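Local coordinates for capsid protein VP1 (Human polyomavirus 12, PDB 6Y5Z) that probably assembles, as disulfide-linked pentamers, into the T=7 icosahedral capsid of the virus, and takes part in attachment to and entry into host cells, at residues F25-M30 with G261-F266; T124-A129 with C242-G247; A89-T94 with N267-K272. All coordinates share one frame; numbering follows the deposited sequence.

Contact 1: residues F25-M30 with G261-F266; sequences FLNPRM and GLPRYF
R264 O is gripped twice from the facing strand: L26 N donates a nearly straight bond of 2.9 Å (N-H...O 164°) to it, and F25 CA, 3.3 Å from R264 O, adds a weaker CA-H...O contact. The return bond, R264 N to L26 O at 3.1 Å, closes an antiparallel hydrogen-bonded pair. Next to it, F25 and Y265 form a non-hydrogen-bonded pair, and their rings meet on one side of the sheet as an edge-to-face stack with planes 52° apart. The Y265 side chain leaves with CG anti to the backbone N (chi1 178°), which carries CD1 over the middle of the F25 ring, 3.6 Å from F25 CZ. On the other side, the two methyls of L26 reach the F266 ring at CE1, two apolar side chains suited to this buried side of the sheet. The long arm of R264 leaves that same side and heads away to D244 in a salt bridge.

Beyond L26 the pairing stops. P28 has no N-H to offer and instead packs its ring against the other backbone, P28 CD lying 3.7 Å from P263 N. P263 sets its CB 3.8 Å from N27 OD1, whose hydrogen-bond partner is the backbone N of L168 in a second subunit. G261, lacking a side chain, lets M30 come close, with M30 SD 3.5 Å from G261 CA. Such an antiparallel pairing, ended by prolines where one chain turns off into a loop, joins two strands of the jelly-roll beta-sandwich of polyomavirus VP1 beside a subunit interface.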
loop_
_atom_site.group_PDB
_atom_site.type_symbol
_atom_site.label_atom_id
_atom_site.label_comp_id
_atom_site.label_asym_id
_atom_site.label_seq_id
_atom_site.Cartn_x
_atom_site.Cartn_y
_atom_site.Cartn_z
ATOM N N PHE D 25 -16.455 24.000 -7.768
ATOM C CA PHE D 25 -15.778 23.012 -8.641
ATOM C C PHE D 25 -14.718 23.787 -9.426
ATOM O O PHE D 25 -15.039 24.854 -9.951
ATOM C CB PHE D 25 -16.772 22.308 -9.565
ATOM C CG PHE D 25 -17.728 21.309 -8.941
ATOM C CD1 PHE D 25 -17.368 19.983 -8.774
ATOM C CD2 PHE D 25 -19.019 21.681 -8.607
ATOM C CE1 PHE D 25 -18.275 19.059 -8.262
ATOM C CE2 PHE D 25 -19.925 20.762 -8.090
ATOM C CZ PHE D 25 -19.553 19.451 -7.926
ATOM N N LEU D 26 -13.482 23.301 -9.456
ATOM C CA LEU D 26 -12.416 23.797 -10.357
ATOM C C LEU D 26 -12.244 22.795 -11.492
ATOM O O LEU D 26 -11.938 21.633 -11.219
ATOM C CB LEU D 26 -11.126 24.027 -9.571
ATOM C CG LEU D 26 -11.041 25.367 -8.843
ATOM C CD1 LEU D 26 -12.166 25.562 -7.840
ATOM C CD2 LEU D 26 -9.692 25.517 -8.164
ATOM N N ASN D 27 -12.433 23.233 -12.732
ATOM C CA ASN D 27 -12.217 22.376 -13.915
ATOM C C ASN D 27 -10.724 22.265 -14.168
ATOM O O ASN D 27 -9.945 23.194 -13.914
ATOM C CB ASN D 27 -12.976 22.893 -15.137
ATOM C CG ASN D 27 -14.431 22.503 -15.063
ATOM O OD1 ASN D 27 -14.735 21.378 -14.692
ATOM N ND2 ASN D 27 -15.316 23.446 -15.350
ATOM N N PRO D 28 -10.301 21.094 -14.672
ATOM C CA PRO D 28 -8.895 20.861 -14.966
ATOM C C PRO D 28 -8.436 21.708 -16.164
ATOM O O PRO D 28 -9.243 22.080 -17.024
ATOM C CB PRO D 28 -8.847 19.358 -15.269
ATOM C CG PRO D 28 -10.187 19.050 -15.804
ATOM C CD PRO D 28 -11.151 19.971 -15.089
ATOM N N ARG D 29 -7.155 22.062 -16.134
ATOM C CA ARG D 29 -6.480 22.832 -17.201
ATOM C C ARG D 29 -5.350 21.964 -17.743
ATOM O O ARG D 29 -4.209 22.164 -17.351
ATOM C CB ARG D 29 -6.032 24.182 -16.633
ATOM C CG ARG D 29 -7.173 24.992 -16.032
ATOM C CD ARG D 29 -8.115 25.483 -17.122
ATOM N NE ARG D 29 -9.278 26.181 -16.620
ATOM C CZ ARG D 29 -10.546 25.828 -16.782
ATOM N NH1 ARG D 29 -10.883 24.668 -17.325
ATOM N NH2 ARG D 29 -11.488 26.612 -16.285
ATOM N N MET D 30 -5.677 21.019 -18.616
ATOM C CA MET D 30 -4.719 20.002 -19.093
ATOM C C MET D 30 -4.012 20.443 -20.372
ATOM O O MET D 30 -3.211 19.679 -20.863
ATOM C CB MET D 30 -5.459 18.696 -19.341
ATOM C CG MET D 30 -5.975 18.080 -18.048
ATOM S SD MET D 30 -4.634 17.505 -16.936
ATOM C CE MET D 30 -4.631 18.776 -15.683
ATOM N N GLY D 261 -7.149 14.986 -17.284
ATOM C CA GLY D 261 -7.371 15.519 -15.932
ATOM C C GLY D 261 -8.840 15.436 -15.548
ATOM O O GLY D 261 -9.693 15.236 -16.421
ATOM N N LEU D 262 -9.144 15.588 -14.264
ATOM C CA LEU D 262 -10.535 15.534 -13.762
ATOM C C LEU D 262 -10.772 16.747 -12.885
ATOM O O LEU D 262 -9.854 17.307 -12.268
ATOM C CB LEU D 262 -10.780 14.229 -12.986
ATOM C CG LEU D 262 -10.884 12.960 -13.834
ATOM C CD1 LEU D 262 -11.018 11.732 -12.943
ATOM C CD2 LEU D 262 -12.045 13.044 -14.816
ATOM N N PRO D 263 -12.038 17.180 -12.784
ATOM C CA PRO D 263 -12.394 18.311 -11.939
ATOM C C PRO D 263 -12.309 17.960 -10.460
ATOM O O PRO D 263 -12.431 16.806 -10.111
ATOM C CB PRO D 263 -13.850 18.646 -12.280
ATOM C CG PRO D 263 -14.242 17.663 -13.354
ATOM C CD PRO D 263 -13.198 16.585 -13.445
ATOM N N ARG D 264 -12.147 18.985 -9.640
ATOM C CA ARG D 264 -12.127 18.842 -8.179
ATOM C C ARG D 264 -13.202 19.726 -7.559
ATOM O O ARG D 264 -13.275 20.928 -7.871
ATOM C CB ARG D 264 -10.735 19.178 -7.643
ATOM C CG ARG D 264 -10.621 19.122 -6.130
ATOM C CD ARG D 264 -9.194 19.343 -5.669
ATOM N NE ARG D 264 -8.262 18.238 -5.913
ATOM C CZ ARG D 264 -8.003 17.235 -5.075
ATOM N NH1 ARG D 264 -7.110 16.311 -5.396
ATOM N NH2 ARG D 264 -8.669 17.138 -3.932
ATOM N N TYR D 265 -13.918 19.149 -6.612
ATOM C CA TYR D 265 -14.876 19.843 -5.729
ATOM C C TYR D 265 -14.194 20.241 -4.426
ATOM O O TYR D 265 -13.388 19.449 -3.858
ATOM C CB TYR D 265 -16.029 18.903 -5.406
ATOM C CG TYR D 265 -17.062 19.449 -4.467
ATOM C CD1 TYR D 265 -17.968 20.412 -4.869
ATOM C CD2 TYR D 265 -17.115 19.003 -3.161
ATOM C CE1 TYR D 265 -18.921 20.908 -3.986
ATOM C CE2 TYR D 265 -18.093 19.444 -2.286
ATOM C CZ TYR D 265 -18.970 20.427 -2.684
ATOM O OH TYR D 265 -19.912 20.825 -1.761
ATOM N N PHE D 266 -14.594 21.394 -3.905
ATOM C CA PHE D 266 -14.198 21.908 -2.578
ATOM C C PHE D 266 -15.448 22.335 -1.829
ATOM O O PHE D 266 -16.275 23.061 -2.412
ATOM C CB PHE D 266 -13.296 23.139 -2.662
ATOM C CG PHE D 266 -11.964 22.948 -3.344
ATOM C CD1 PHE D 266 -11.856 22.863 -4.730
ATOM C CD2 PHE D 266 -10.800 22.952 -2.599
ATOM C CE1 PHE D 266 -10.617 22.751 -5.338
ATOM C CE2 PHE D 266 -9.560 22.846 -3.213
ATOM C CZ PHE D 266 -9.469 22.764 -4.585
#

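Contact 2: residues T124-A129 with C242-G247; sequences TYHMFA and CCDVMG
A buried imidazole-carboxylate bond spans the H126-D244 pair: H126 ND1 donates to D244 OD1 at only 2.6 Å and 168°, the oxygen lying in the ring plane and using its anti lone pair. CG of both residues is anti to its carbonyl carbon (chi1 -67° in each), which tips the two groups toward one another above the same side of the sheet. R264, as second partner of D244 OD1, probably keeps the carboxylate ionised and the proton on ND1. M246 SD sits in the ring plane beside H126, 3.5 Å from CE1, a soft polarisable neighbour for that edge.

These residues belong to two central antiparallel strands of the VP1 jelly roll, joined here by four backbone bonds, of which M127 N to C243 O is the shortest at 2.8 Å. Y125, C243 and V245 project from the opposite side. C243 CB lies 4.1 Å from Y125 CD2, and the compact thiol meets the edge of the ring rather than its face, a Cys sulfur-aromatic contact. Y125 reaches Y65 through its hydroxyl, and its ring meets F215 of a third subunit. At the start of strand 124-131, T124 lays its methyl CG2 3.4 Å from M246 O.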
loop_
_atom_site.group_PDB
_atom_site.type_symbol
_atom_site.label_atom_id
_atom_site.label_comp_id
_atom_site.label_asym_id
_atom_site.label_seq_id
_atom_site.Cartn_x
_atom_site.Cartn_y
_atom_site.Cartn_z
ATOM N N THR D 124 0.587 10.131 -12.490
ATOM C CA THR D 124 -0.492 10.865 -11.806
ATOM C C THR D 124 0.112 11.954 -10.932
ATOM O O THR D 124 1.204 11.805 -10.359
ATOM C CB THR D 124 -1.395 9.917 -11.023
ATOM O OG1 THR D 124 -0.617 9.246 -10.058
ATOM C CG2 THR D 124 -2.055 8.904 -11.919
ATOM N N TYR D 125 -0.596 13.066 -10.860
ATOM C CA TYR D 125 -0.179 14.232 -10.062
ATOM C C TYR D 125 -1.455 14.847 -9.496
ATOM O O TYR D 125 -2.308 15.311 -10.276
ATOM C CB TYR D 125 0.600 15.229 -10.914
ATOM C CG TYR D 125 1.129 16.393 -10.134
ATOM C CD1 TYR D 125 2.311 16.274 -9.420
ATOM C CD2 TYR D 125 0.447 17.593 -10.093
ATOM C CE1 TYR D 125 2.804 17.319 -8.663
ATOM C CE2 TYR D 125 0.956 18.662 -9.379
ATOM C CZ TYR D 125 2.143 18.533 -8.680
ATOM O OH TYR D 125 2.635 19.569 -7.937
ATOM N N HIS D 126 -1.606 14.757 -8.185
ATOM C CA HIS D 126 -2.788 15.287 -7.476
ATOM C C HIS D 126 -2.289 16.326 -6.497
ATOM O O HIS D 126 -1.303 16.058 -5.787
ATOM C CB HIS D 126 -3.575 14.212 -6.753
ATOM C CG HIS D 126 -4.225 13.267 -7.679
ATOM N ND1 HIS D 126 -5.323 13.620 -8.428
ATOM C CD2 HIS D 126 -3.945 11.981 -7.981
ATOM C CE1 HIS D 126 -5.682 12.594 -9.166
ATOM N NE2 HIS D 126 -4.853 11.570 -8.902
ATOM N N MET D 127 -2.911 17.490 -6.481
ATOM C CA MET D 127 -2.632 18.441 -5.397
ATOM C C MET D 127 -3.851 19.341 -5.212
ATOM O O MET D 127 -4.602 19.596 -6.173
ATOM C CB MET D 127 -1.369 19.257 -5.683
ATOM C CG MET D 127 -1.539 20.239 -6.792
ATOM S SD MET D 127 -2.068 21.794 -6.088
ATOM C CE MET D 127 -0.568 22.076 -5.140
ATOM N N PHE D 128 -4.065 19.737 -3.970
ATOM C CA PHE D 128 -5.052 20.797 -3.701
ATOM C C PHE D 128 -4.523 21.655 -2.572
ATOM O O PHE D 128 -3.664 21.230 -1.771
ATOM C CB PHE D 128 -6.429 20.233 -3.381
ATOM C CG PHE D 128 -6.535 19.557 -2.051
ATOM C CD1 PHE D 128 -6.170 18.231 -1.901
ATOM C CD2 PHE D 128 -7.037 20.243 -0.953
ATOM C CE1 PHE D 128 -6.287 17.611 -0.663
ATOM C CE2 PHE D 128 -7.178 19.608 0.266
ATOM C CZ PHE D 128 -6.796 18.295 0.404
ATOM N N ALA D 129 -4.987 22.893 -2.561
ATOM C CA ALA D 129 -4.602 23.856 -1.535
ATOM C C ALA D 129 -5.794 24.753 -1.241
ATOM O O ALA D 129 -6.600 25.037 -2.131
ATOM C CB ALA D 129 -3.403 24.671 -1.944
ATOM N N CYS D 242 -5.558 23.643 -7.428
ATOM C CA CYS D 242 -5.438 22.173 -7.570
ATOM C C CYS D 242 -4.817 21.814 -8.911
ATOM O O CYS D 242 -4.709 22.666 -9.802
ATOM C CB CYS D 242 -6.782 21.491 -7.392
ATOM S SG CYS D 242 -8.072 22.044 -8.537
ATOM N N CYS D 243 -4.431 20.551 -9.028
ATOM C CA CYS D 243 -4.173 19.879 -10.310
ATOM C C CYS D 243 -4.440 18.396 -10.077
ATOM O O CYS D 243 -4.062 17.878 -9.010
ATOM C CB CYS D 243 -2.745 20.128 -10.768
ATOM S SG CYS D 243 -2.452 19.483 -12.428
ATOM N N ASP D 244 -5.077 17.751 -11.033
ATOM C CA ASP D 244 -5.447 16.325 -10.922
ATOM C C ASP D 244 -5.271 15.651 -12.273
ATOM O O ASP D 244 -6.258 15.416 -12.988
ATOM C CB ASP D 244 -6.864 16.203 -10.369
ATOM C CG ASP D 244 -6.927 16.686 -8.936
ATOM O OD1 ASP D 244 -6.396 15.964 -8.061
ATOM O OD2 ASP D 244 -7.465 17.821 -8.688
ATOM N N VAL D 245 -4.017 15.324 -12.576
ATOM C CA VAL D 245 -3.619 14.553 -13.785
ATOM C C VAL D 245 -3.828 13.072 -13.481
ATOM O O VAL D 245 -3.221 12.578 -12.516
ATOM C CB VAL D 245 -2.150 14.800 -14.166
ATOM C CG1 VAL D 245 -1.726 13.885 -15.312
ATOM C CG2 VAL D 245 -1.920 16.263 -14.516
ATOM N N MET D 246 -4.598 12.372 -14.310
ATOM C CA MET D 246 -4.933 10.942 -14.106
ATOM C C MET D 246 -4.048 10.026 -14.945
ATOM O O MET D 246 -4.074 8.820 -14.705
ATOM C CB MET D 246 -6.391 10.687 -14.477
ATOM C CG MET D 246 -7.366 11.442 -13.616
ATOM S SD MET D 246 -7.282 10.962 -11.877
ATOM C CE MET D 246 -7.787 9.242 -11.936
ATOM N N GLY D 247 -3.277 10.573 -15.886
ATOM C CA GLY D 247 -2.425 9.784 -16.775
ATOM C C GLY D 247 -2.596 10.233 -18.199
ATOM O O GLY D 247 -3.037 11.396 -18.412
#

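Contact 3: residues A89-T94 with N267-K272; sequences AVSVKT and NVQLRK
The strands at A89-T94 and N267-K272 run antiparallel, their axes 4.7 Å apart at 162°, with a beta bulge at V90 that shifts the register by one. V90 and S91 thus both face Q269: V90 N donates to Q269 O, and Q269 N to S91 O, each at 2.9 Å. V90 has helix-like backbone angles (phi/psi -92°/-39°), as at the first position of a classic bulge, and points its side chain at the other strand. Its CG2 lies over one face of the R271 guanidinium, 3.5 Å from R271 NE, an apolar methyl suited to a flat cationic surface whose NE is engaged by E88. A water lies 2.6 Å from S91 OG and donates to Q269 OE1, linking the two polar chains, while Q269 NE2 pairs with Q21.

The opposite side is apolar. Branched V92 and V268 meet through their CG2 methyls at 3.8 Å, and small A89 tucks its CB 3.9 Å from V268 CG1, with L270 CD2 close by.

Strand 257-276 here lies between strand 83-96 and strand 9-26, to which V268 and L270 bond by their backbones; strand 83-96 pairs in turn with strand 221-222, and V268 packs on V130 of strand 124-131.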
loop_
_atom_site.group_PDB
_atom_site.type_symbol
_atom_site.label_atom_id
_atom_site.label_comp_id
_atom_site.label_asym_id
_atom_site.label_seq_id
_atom_site.Cartn_x
_atom_site.Cartn_y
_atom_site.Cartn_z
ATOM N N ALA D 89 -10.496 29.465 7.563
ATOM C CA ALA D 89 -10.835 28.163 6.959
ATOM C C ALA D 89 -10.488 27.083 7.991
ATOM O O ALA D 89 -9.304 26.971 8.348
ATOM C CB ALA D 89 -10.110 27.980 5.653
ATOM N N VAL D 90 -11.502 26.361 8.464
ATOM C CA VAL D 90 -11.381 25.354 9.555
ATOM C C VAL D 90 -11.119 23.977 8.951
ATOM O O VAL D 90 -10.280 23.235 9.482
ATOM C CB VAL D 90 -12.653 25.356 10.417
ATOM C CG1 VAL D 90 -12.647 24.239 11.458
ATOM C CG2 VAL D 90 -12.846 26.719 11.058
ATOM N N SER D 91 -11.765 23.653 7.838
ATOM C CA SER D 91 -11.760 22.289 7.275
ATOM C C SER D 91 -12.292 22.338 5.856
ATOM O O SER D 91 -12.947 23.321 5.494
ATOM C CB SER D 91 -12.552 21.359 8.158
ATOM O OG SER D 91 -13.939 21.690 8.162
ATOM N N VAL D 92 -12.009 21.296 5.096
ATOM C CA VAL D 92 -12.499 21.187 3.711
ATOM C C VAL D 92 -12.880 19.743 3.460
ATOM O O VAL D 92 -12.165 18.834 3.936
ATOM C CB VAL D 92 -11.475 21.731 2.697
ATOM C CG1 VAL D 92 -10.108 21.077 2.824
ATOM C CG2 VAL D 92 -12.014 21.608 1.290
ATOM N N LYS D 93 -13.972 19.550 2.744
ATOM C CA LYS D 93 -14.207 18.270 2.051
ATOM C C LYS D 93 -13.883 18.491 0.583
ATOM O O LYS D 93 -14.416 19.434 -0.022
ATOM C CB LYS D 93 -15.649 17.810 2.223
ATOM C CG LYS D 93 -16.018 17.432 3.643
ATOM C CD LYS D 93 -17.266 16.584 3.678
ATOM C CE LYS D 93 -17.553 16.030 5.052
ATOM N NZ LYS D 93 -18.964 15.593 5.139
ATOM N N THR D 94 -12.982 17.696 0.055
ATOM C CA THR D 94 -12.570 17.836 -1.361
ATOM C C THR D 94 -12.648 16.471 -2.016
ATOM O O THR D 94 -12.461 15.446 -1.341
ATOM C CB THR D 94 -11.190 18.488 -1.484
ATOM O OG1 THR D 94 -10.940 18.740 -2.874
ATOM C CG2 THR D 94 -10.085 17.640 -0.902
ATOM N N ASN D 267 -15.566 21.933 -0.563
ATOM C CA ASN D 267 -16.556 22.530 0.366
ATOM C C ASN D 267 -15.787 22.918 1.616
ATOM O O ASN D 267 -15.397 22.024 2.380
ATOM C CB ASN D 267 -17.726 21.600 0.677
ATOM C CG ASN D 267 -18.814 22.315 1.455
ATOM O OD1 ASN D 267 -18.533 23.234 2.201
ATOM N ND2 ASN D 267 -20.066 21.977 1.213
ATOM N N VAL D 268 -15.568 24.212 1.777
ATOM C CA VAL D 268 -14.729 24.768 2.873
ATOM C C VAL D 268 -15.633 25.325 3.957
ATOM O O VAL D 268 -16.545 26.140 3.645
ATOM C CB VAL D 268 -13.747 25.830 2.359
ATOM C CG1 VAL D 268 -12.882 26.392 3.477
ATOM C CG2 VAL D 268 -12.886 25.260 1.247
ATOM N N GLN D 269 -15.393 24.895 5.191
ATOM C CA GLN D 269 -16.087 25.440 6.378
ATOM C C GLN D 269 -15.266 26.612 6.905
ATOM O O GLN D 269 -14.057 26.436 7.157
ATOM C CB GLN D 269 -16.230 24.370 7.455
ATOM C CG GLN D 269 -16.889 24.903 8.703
ATOM C CD GLN D 269 -17.089 23.793 9.708
ATOM O OE1 GLN D 269 -16.309 23.651 10.648
ATOM N NE2 GLN D 269 -18.089 22.958 9.464
ATOM N N LEU D 270 -15.885 27.781 7.023
ATOM C CA LEU D 270 -15.196 28.968 7.570
ATOM C C LEU D 270 -15.898 29.456 8.823
ATOM O O LEU D 270 -17.114 29.282 8.965
ATOM C CB LEU D 270 -15.108 30.069 6.517
ATOM C CG LEU D 270 -14.355 29.608 5.266
ATOM C CD1 LEU D 270 -15.294 29.383 4.113
ATOM C CD2 LEU D 270 -13.246 30.553 4.894
ATOM N N ARG D 271 -15.123 30.083 9.688
ATOM C CA ARG D 271 -15.658 30.704 10.914
ATOM C C ARG D 271 -15.043 32.088 11.072
ATOM O O ARG D 271 -13.914 32.355 10.599
ATOM C CB ARG D 271 -15.404 29.802 12.122
ATOM C CG ARG D 271 -13.951 29.761 12.548
ATOM C CD ARG D 271 -13.757 28.803 13.710
ATOM N NE ARG D 271 -12.340 28.609 13.933
ATOM C CZ ARG D 271 -11.809 27.588 14.599
ATOM N NH1 ARG D 271 -12.593 26.692 15.167
ATOM N NH2 ARG D 271 -10.501 27.498 14.741
ATOM N N LYS D 272 -15.755 32.977 11.748
ATOM C CA LYS D 272 -15.220 34.325 12.011
ATOM C C LYS D 272 -14.209 34.235 13.155
ATOM O O LYS D 272 -14.523 33.638 14.199
ATOM C CB LYS D 272 -16.359 35.283 12.359
ATOM C CG LYS D 272 -17.364 35.477 11.238
ATOM C CD LYS D 272 -18.477 36.411 11.641
ATOM C CE LYS D 272 -19.576 36.473 10.609
ATOM N NZ LYS D 272 -20.739 37.234 11.123
HETATM O O HOH W 1 -15.092 21.429 10.507
#

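Overall arrangement
Along the chain the segments come in the order 25-30, 89-94, 124-129, 242-247, 261-266 and 267-272. Contact 2 is nested within the loops closed by contacts 1 and 3, which cross each other, an interleaving that ties distant sequence into one jelly roll. Strand 257-276 serves both contacts 1 and 3, through consecutive segments, and is also a neighbour of strand 237-250 from contact 2. The centres of contacts 1 and 2 are about 9 Å apart; contact 3 lies about 18 Å from contact 1 and 20 Å from contact 2. R264 of contact 1 spans all three, reaching into contact 2 and to T94 of contact 3. Contacts 1 and 2 also border other subunits of the pentamer, unlike contact 3.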